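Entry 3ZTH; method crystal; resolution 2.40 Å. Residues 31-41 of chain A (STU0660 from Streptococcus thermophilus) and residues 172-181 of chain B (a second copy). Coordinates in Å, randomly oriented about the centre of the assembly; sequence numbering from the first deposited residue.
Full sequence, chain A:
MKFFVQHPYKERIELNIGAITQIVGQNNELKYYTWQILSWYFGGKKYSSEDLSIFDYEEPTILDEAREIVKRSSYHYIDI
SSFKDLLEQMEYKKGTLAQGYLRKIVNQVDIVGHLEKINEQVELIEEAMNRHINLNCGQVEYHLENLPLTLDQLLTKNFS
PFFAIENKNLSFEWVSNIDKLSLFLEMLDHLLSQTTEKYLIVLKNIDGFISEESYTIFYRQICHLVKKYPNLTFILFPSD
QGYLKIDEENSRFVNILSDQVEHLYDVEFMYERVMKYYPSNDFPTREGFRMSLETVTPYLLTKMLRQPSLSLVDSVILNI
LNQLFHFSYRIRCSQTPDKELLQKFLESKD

Chain A (31-41) KYYTWQILSWY
Chain B 172-181: FEWVSNIDKL

Trp B174 is the centre of this contact: it loses 107 Å² to one helix of the other copy, more than any other residue here, out of 390 Å² buried in total. Its CA-to-CB bond points sideways, and chi1 m with chi2 at 142° brings the six-membered ring to the helix. There CZ3 of Trp B174 lies 3.5 Å from CD1 of Tyr A33, its CH2 lies 3.6 Å from CG of Gln A36 and 3.8 Å from CD1 of Ile A37 (m, m), and its CZ2 lies 3.3 Å from CZ3 of Trp A40. Both aromatic pairs are oblique to the six-membered ring of Trp B174: the Tyr A33 ring (chi1 t) at 48° with centroids 5.5 Å apart, the six-membered ring of Trp A40 (chi1 m, chi2 13°) at 70° and 5.1 Å. A broad flat ring suits this place because it can touch side chains drawn from two turns at once.

Residues 31-41 of chain A are continuous alpha-helix, phi/psi near -63/-45, so positions 32, 33, 36, 37 and 40 share one side. Chain B supplies a 3-10 segment, 172-174, an extended link at Val B175 (-76/129) and Ser B176 (-43/142), then a helix from Asn B177. Ser B176 caps that helix through a weak bond, Asp B179 N to OG, 3.4 Å. CA atoms pair Tyr A33 with Trp B174 at 8.3 Å, Gln A36 with Glu B173 at 8.1 Å, and Tyr A32 with Asn B177 at 8.9 Å; end to end, the stretches run in nearly opposite directions.

Outward, Glu B173 (m, p) puts CG 3.6 Å from NE2 of Gln A36 (t, p) and OE2 3.4 Å from CZ2 at the edge of Trp A40. Asn B177 (m) suits its place because its amide serves two ends: ND2 lies over one face of Tyr A32 (t), 3.5 Å from CG of Tyr A32, while OD1 accepts from Lys B180. Extended Lys B180 (m, t, t, t) donates from NZ to Asn B177 OD1 at 2.8 Å and Glu B173 O at 3.1 Å, bracing its own chain. No hydrogen bond crosses; packing holds the stretches together.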

# COMPACT_ATOMS: atom_id res chain seq x y z
N LYS A 31 11.61 30.23 21.77
CA LYS A 31 10.14 30.19 21.71
C LYS A 31 9.75 29.07 20.77
O LYS A 31 8.85 28.27 21.07
CB LYS A 31 9.55 31.52 21.21
CG LYS A 31 9.71 32.68 22.20
CD LYS A 31 8.84 33.90 21.86
CE LYS A 31 9.34 34.65 20.65
NZ LYS A 31 8.55 35.88 20.44
N TYR A 32 10.44 29.00 19.64
CA TYR A 32 10.13 27.99 18.65
C TYR A 32 10.38 26.59 19.18
O TYR A 32 9.57 25.68 18.96
CB TYR A 32 10.95 28.21 17.38
CG TYR A 32 10.47 27.36 16.23
CD1 TYR A 32 9.44 27.80 15.40
CD2 TYR A 32 11.02 26.10 15.99
CE1 TYR A 32 8.97 27.01 14.36
CE2 TYR A 32 10.55 25.30 14.95
CZ TYR A 32 9.52 25.77 14.14
OH TYR A 32 9.06 25.00 13.09
N TYR A 33 11.50 26.41 19.87
CA TYR A 33 11.85 25.13 20.45
C TYR A 33 10.78 24.72 21.46
O TYR A 33 10.36 23.57 21.50
CB TYR A 33 13.20 25.21 21.15
CG TYR A 33 13.49 23.97 21.95
CD1 TYR A 33 13.95 22.81 21.34
CD2 TYR A 33 13.25 23.94 23.33
CE1 TYR A 33 14.16 21.63 22.08
CE2 TYR A 33 13.45 22.78 24.08
CZ TYR A 33 13.90 21.63 23.44
OH TYR A 33 14.11 20.48 24.17
N THR A 34 10.36 25.67 22.29
CA THR A 34 9.36 25.40 23.30
C THR A 34 8.07 24.96 22.61
O THR A 34 7.41 24.01 23.06
CB THR A 34 9.12 26.65 24.15
OG1 THR A 34 10.37 27.10 24.69
CG2 THR A 34 8.17 26.34 25.30
N TRP A 35 7.72 25.63 21.51
CA TRP A 35 6.52 25.26 20.75
C TRP A 35 6.65 23.85 20.16
O TRP A 35 5.71 23.06 20.20
CB TRP A 35 6.26 26.24 19.60
CG TRP A 35 5.18 25.74 18.69
CD1 TRP A 35 3.84 25.72 18.96
CD2 TRP A 35 5.35 25.05 17.45
NE1 TRP A 35 3.17 25.04 17.97
CE2 TRP A 35 4.07 24.61 17.03
CE3 TRP A 35 6.46 24.74 16.65
CZ2 TRP A 35 3.86 23.89 15.85
CZ3 TRP A 35 6.26 24.01 15.47
CH2 TRP A 35 4.97 23.60 15.08
N GLN A 36 7.82 23.54 19.61
CA GLN A 36 8.05 22.23 18.99
C GLN A 36 7.89 21.09 19.98
O GLN A 36 7.31 20.05 19.67
CB GLN A 36 9.45 22.20 18.36
CG GLN A 36 9.76 20.95 17.53
CD GLN A 36 8.89 20.84 16.28
OE1 GLN A 36 7.83 20.21 16.31
NE2 GLN A 36 9.33 21.47 15.19
N ILE A 37 8.42 21.27 21.18
CA ILE A 37 8.32 20.25 22.22
C ILE A 37 6.87 20.11 22.66
O ILE A 37 6.35 19.01 22.76
CB ILE A 37 9.16 20.63 23.45
CG1 ILE A 37 10.65 20.63 23.12
CG2 ILE A 37 8.86 19.66 24.57
CD1 ILE A 37 11.22 19.23 22.86
N LEU A 38 6.23 21.24 22.95
CA LEU A 38 4.85 21.24 23.38
C LEU A 38 3.93 20.47 22.44
O LEU A 38 3.17 19.59 22.86
CB LEU A 38 4.34 22.68 23.51
CG LEU A 38 4.70 23.39 24.81
CD1 LEU A 38 4.38 24.86 24.70
CD2 LEU A 38 3.91 22.76 25.94
N SER A 39 4.02 20.78 21.16
CA SER A 39 3.17 20.11 20.18
C SER A 39 3.50 18.63 20.05
O SER A 39 2.61 17.81 19.86
CB SER A 39 3.28 20.82 18.83
OG SER A 39 4.58 20.68 18.29
N TRP A 40 4.79 18.29 20.13
CA TRP A 40 5.18 16.89 20.01
C TRP A 40 4.73 16.11 21.23
O TRP A 40 4.16 15.03 21.11
CB TRP A 40 6.70 16.78 19.85
CG TRP A 40 7.18 16.91 18.44
CD1 TRP A 40 6.46 17.35 17.36
CD2 TRP A 40 8.49 16.59 17.95
NE1 TRP A 40 7.25 17.33 16.22
CE2 TRP A 40 8.49 16.87 16.56
CE3 TRP A 40 9.66 16.11 18.54
CZ2 TRP A 40 9.63 16.67 15.75
CZ3 TRP A 40 10.79 15.91 17.75
CH2 TRP A 40 10.76 16.19 16.36
N TYR A 41 5.00 16.68 22.40
CA TYR A 41 4.64 16.05 23.66
C TYR A 41 3.14 15.79 23.77
O TYR A 41 2.72 14.66 24.01
CB TYR A 41 5.07 16.96 24.81
CG TYR A 41 5.16 16.27 26.15
CD1 TYR A 41 6.20 15.39 26.43
CD2 TYR A 41 4.23 16.54 27.16
CE1 TYR A 41 6.34 14.80 27.67
CE2 TYR A 41 4.36 15.96 28.42
CZ TYR A 41 5.41 15.09 28.67
OH TYR A 41 5.57 14.54 29.92
N PHE B 172 15.60 17.11 11.13
CA PHE B 172 15.59 18.46 10.58
C PHE B 172 15.07 19.49 11.58
O PHE B 172 15.54 20.63 11.61
CB PHE B 172 14.73 18.50 9.32
CG PHE B 172 14.54 19.88 8.76
CD1 PHE B 172 15.59 20.53 8.11
CD2 PHE B 172 13.32 20.53 8.88
CE1 PHE B 172 15.42 21.81 7.59
CE2 PHE B 172 13.14 21.81 8.37
CZ PHE B 172 14.19 22.45 7.72
N GLU B 173 14.09 19.09 12.38
CA GLU B 173 13.50 19.98 13.37
C GLU B 173 14.51 20.54 14.38
O GLU B 173 14.34 21.66 14.85
CB GLU B 173 12.37 19.26 14.12
CG GLU B 173 11.14 18.96 13.27
CD GLU B 173 11.26 17.66 12.48
OE1 GLU B 173 12.33 17.40 11.88
OE2 GLU B 173 10.28 16.89 12.46
N TRP B 174 15.55 19.77 14.68
CA TRP B 174 16.55 20.21 15.66
C TRP B 174 17.74 20.99 15.10
O TRP B 174 18.61 21.45 15.85
CB TRP B 174 17.04 18.99 16.45
CG TRP B 174 15.91 18.30 17.19
CD1 TRP B 174 15.74 16.96 17.35
CD2 TRP B 174 14.80 18.93 17.86
NE1 TRP B 174 14.60 16.71 18.09
CE2 TRP B 174 14.01 17.90 18.41
CE3 TRP B 174 14.41 20.26 18.05
CZ2 TRP B 174 12.85 18.15 19.15
CZ3 TRP B 174 13.25 20.52 18.79
CH2 TRP B 174 12.48 19.46 19.32
N VAL B 175 17.78 21.15 13.78
CA VAL B 175 18.85 21.93 13.18
C VAL B 175 18.44 23.38 13.45
O VAL B 175 17.31 23.75 13.17
CB VAL B 175 18.90 21.71 11.66
CG1 VAL B 175 19.81 22.73 11.01
CG2 VAL B 175 19.41 20.30 11.38
N SER B 176 19.35 24.18 14.01
CA SER B 176 19.01 25.57 14.30
C SER B 176 18.24 26.19 13.12
O SER B 176 18.53 25.92 11.96
CB SER B 176 20.27 26.40 14.60
OG SER B 176 21.02 26.66 13.43
N ASN B 177 17.26 27.02 13.44
CA ASN B 177 16.45 27.64 12.41
C ASN B 177 17.23 28.46 11.38
O ASN B 177 16.88 28.46 10.20
CB ASN B 177 15.35 28.48 13.06
CG ASN B 177 14.36 27.62 13.83
OD1 ASN B 177 14.39 26.40 13.74
ND2 ASN B 177 13.47 28.26 14.58
N ILE B 178 18.28 29.15 11.80
CA ILE B 178 19.05 29.92 10.83
C ILE B 178 19.76 28.96 9.88
O ILE B 178 19.88 29.24 8.69
CB ILE B 178 20.09 30.84 11.51
CG1 ILE B 178 20.79 31.70 10.45
CG2 ILE B 178 21.12 30.00 12.28
CD1 ILE B 178 19.84 32.45 9.54
N ASP B 179 20.21 27.83 10.39
CA ASP B 179 20.88 26.85 9.54
C ASP B 179 19.90 26.20 8.56
O ASP B 179 20.25 25.90 7.42
CB ASP B 179 21.58 25.77 10.39
CG ASP B 179 22.87 26.28 11.04
OD1 ASP B 179 23.31 27.40 10.69
OD2 ASP B 179 23.46 25.56 11.88
N LYS B 180 18.66 25.98 9.01
CA LYS B 180 17.66 25.40 8.12
C LYS B 180 17.56 26.30 6.90
O LYS B 180 17.51 25.83 5.77
CB LYS B 180 16.29 25.34 8.81
CG LYS B 180 16.19 24.34 9.94
CD LYS B 180 14.90 24.56 10.72
CE LYS B 180 14.78 23.57 11.85
NZ LYS B 180 13.66 23.88 12.76
N LEU B 181 17.55 27.60 7.15
CA LEU B 181 17.45 28.59 6.10
C LEU B 181 18.68 28.64 5.20
O LEU B 181 18.57 28.80 3.99
CB LEU B 181 17.18 29.97 6.70
CG LEU B 181 15.79 30.19 7.29
CD1 LEU B 181 15.76 31.47 8.10
CD2 LEU B 181 14.77 30.26 6.16